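Putative secreted cellulose binding protein (Streptomyces coelicolor, PDB 4OY7) cleaves glycosidic bonds in cellulose oxidatively as a copper-dependent lytic polysaccharide monooxygenase, this chain being its catalytic domain. Local coordinates at residues A[22-26]-A[41-45]. Residues are numbered along the deposited sequence.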
ATOM      1  N   THR A  22      -7.485 -23.084  -6.375  1.00 18.84           N
ATOM      2  CA  THR A  22      -6.868 -23.483  -7.648  1.00 19.09           C
ATOM      3  C   THR A  22      -5.919 -22.439  -8.230  1.00 18.07           C
ATOM      4  O   THR A  22      -5.276 -22.701  -9.234  1.00 18.27           O
ATOM      5  CB  THR A  22      -7.931 -23.728  -8.716  1.00 19.69           C
ATOM      6  OG1 THR A  22      -8.642 -22.518  -8.959  1.00 18.80           O
ATOM      7  CG2 THR A  22      -8.879 -24.814  -8.276  1.00 20.81           C
ATOM      8  N   GLY A  23      -5.870 -21.257  -7.632  1.00 16.95           N
ATOM      9  CA  GLY A  23      -5.045 -20.178  -8.162  1.00 16.10           C
ATOM     10  C   GLY A  23      -5.773 -19.247  -9.124  1.00 15.84           C
ATOM     11  O   GLY A  23      -5.231 -18.214  -9.501  1.00 14.96           O
ATOM     12  N   ALA A  24      -7.005 -19.597  -9.512  1.00 16.73           N
ATOM     13  CA  ALA A  24      -7.851 -18.666 -10.250  1.00 16.72           C
ATOM     14  C   ALA A  24      -8.117 -17.464  -9.365  1.00 16.16           C
ATOM     15  O   ALA A  24      -8.052 -17.567  -8.147  1.00 15.96           O
ATOM     16  CB  ALA A  24      -9.164 -19.317 -10.631  1.00 17.56           C
ATOM     17  N   LEU A  25      -8.402 -16.330  -9.983  1.00 16.17           N
ATOM     18  CA  LEU A  25      -8.681 -15.107  -9.248  1.00 15.92           C
ATOM     19  C   LEU A  25     -10.124 -14.697  -9.445  1.00 16.78           C
ATOM     20  O   LEU A  25     -10.518 -14.353 -10.550  1.00 17.07           O
ATOM     21  CB  LEU A  25      -7.737 -14.015  -9.730  1.00 15.51           C
ATOM     22  CG  LEU A  25      -6.276 -14.294  -9.339  1.00 15.47           C
ATOM     23  CD1 LEU A  25      -5.368 -13.427 -10.186  1.00 15.30           C
ATOM     24  CD2 LEU A  25      -6.012 -14.073  -7.859  1.00 15.00           C
ATOM     25  N   ASP A  26     -10.908 -14.733  -8.368  1.00 17.56           N
ATOM     26  CA  ASP A  26     -12.343 -14.431  -8.436  1.00 19.01           C
ATOM     27  C   ASP A  26     -12.768 -13.421  -7.377  1.00 17.82           C
ATOM     28  O   ASP A  26     -13.322 -13.783  -6.355  1.00 17.31           O
ATOM     29  CB  ASP A  26     -13.151 -15.704  -8.283  1.00 21.27           C
ATOM     30  CG  ASP A  26     -14.624 -15.482  -8.548  1.00 23.55           C
ATOM     31  OD1 ASP A  26     -14.950 -14.722  -9.494  1.00 25.80           O
ATOM     32  OD2 ASP A  26     -15.456 -16.074  -7.830  1.00 25.54           O
ATOM     33  N   ALA A  41      -4.553 -10.206 -14.179  1.00 12.02           N
ATOM     34  CA  ALA A  41      -4.302 -11.118 -13.060  1.00 11.85           C
ATOM     35  C   ALA A  41      -2.851 -11.062 -12.578  1.00 11.31           C
ATOM     36  O   ALA A  41      -2.583 -11.351 -11.399  1.00 11.12           O
ATOM     37  CB  ALA A  41      -4.672 -12.543 -13.468  1.00 12.78           C
ATOM     38  N   THR A  42      -1.937 -10.737 -13.487  1.00 11.36           N
ATOM     39  CA  THR A  42      -0.505 -10.678 -13.185  1.00 11.09           C
ATOM     40  C   THR A  42      -0.214  -9.772 -11.981  1.00 10.31           C
ATOM     41  O   THR A  42       0.669 -10.061 -11.170  1.00 10.16           O
ATOM     42  CB  THR A  42       0.282 -10.200 -14.424  1.00 11.22           C
ATOM     43  OG1 THR A  42       0.069 -11.128 -15.491  1.00 12.10           O
ATOM     44  CG2 THR A  42       1.792 -10.063 -14.136  1.00 11.04           C
ATOM     45  N   ALA A  43      -0.948  -8.664 -11.885  1.00 10.02           N
ATOM     46  CA  ALA A  43      -0.843  -7.753 -10.738  1.00  9.38           C
ATOM     47  C   ALA A  43      -1.109  -8.423  -9.399  1.00  9.39           C
ATOM     48  O   ALA A  43      -0.467  -8.097  -8.419  1.00  9.13           O
ATOM     49  CB  ALA A  43      -1.767  -6.556 -10.902  1.00  9.09           C
ATOM     50  N   LEU A  44      -2.120  -9.285  -9.336  1.00  9.80           N
ATOM     51  CA  LEU A  44      -2.446  -9.996  -8.094  1.00  9.96           C
ATOM     52  C   LEU A  44      -1.511 -11.161  -7.783  1.00 10.19           C
ATOM     53  O   LEU A  44      -1.251 -11.454  -6.609  1.00 10.54           O
ATOM     54  CB  LEU A  44      -3.900 -10.458  -8.107  1.00 10.51           C
ATOM     55  CG  LEU A  44      -4.902  -9.308  -8.254  1.00 10.26           C
ATOM     56  CD1 LEU A  44      -6.318  -9.853  -8.226  1.00 10.92           C
ATOM     57  CD2 LEU A  44      -4.696  -8.283  -7.159  1.00  9.61           C
ATOM     58  N   TYR A  45      -1.011 -11.856  -8.807  1.00 10.31           N
ATOM     59  CA  TYR A  45      -0.002 -12.876  -8.549  1.00 10.59           C
ATOM     60  C   TYR A  45       1.272 -12.211  -8.048  1.00 10.20           C
ATOM     61  O   TYR A  45       2.013 -12.807  -7.276  1.00 10.76           O
ATOM     62  CB  TYR A  45       0.289 -13.694  -9.790  1.00 11.04           C
ATOM     63  CG  TYR A  45      -0.866 -14.574 -10.205  1.00 11.46           C
ATOM     64  CD1 TYR A  45      -1.405 -15.528  -9.335  1.00 11.77           C
ATOM     65  CD2 TYR A  45      -1.404 -14.474 -11.478  1.00 11.60           C
ATOM     66  CE1 TYR A  45      -2.446 -16.363  -9.753  1.00 12.40           C
ATOM     67  CE2 TYR A  45      -2.460 -15.274 -11.883  1.00 12.19           C
ATOM     68  CZ  TYR A  45      -2.966 -16.221 -11.027  1.00 12.58           C
ATOM     69  OH  TYR A  45      -4.019 -17.012 -11.457  1.00 13.22           O
TER
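Leu25 is the apolar centre, its CD1 methyl reaching from an irregular loop into the angle formed by Ala41, Leu44 and Tyr45. Leu25 CD1 lies 3.5 Å from Ala41 CB and 3.9 Å from Leu44 CB, and it lies over one face of the Tyr45 ring in a CH-pi contact, 4.0 Å from the centroid and 20° off the normal. These side chains are grouped by a hydrogen bond from Tyr45 N to Ala41 O (3.1 Å). Beneath, Leu25 and Leu44 both rest on Ala18 of helix 10-18. At the polar edge, Tyr45 OH donates a short 2.6 Å hydrogen bond to Gly23 O, near the ring plane. At Gly23 (phi 92°) a CB would be jammed against the carbonyl O of Thr22, so the backbone here calls for glycine. Further along the loop, Asp26 belongs to a calcium site, empty here. Loop and helix 42-45 thus pack together in the helical region between strands 4-6 and 51-52, an insertion characteristic of AA10 monooxygenases, which accompanies their immunoglobulin-like beta-sandwich core.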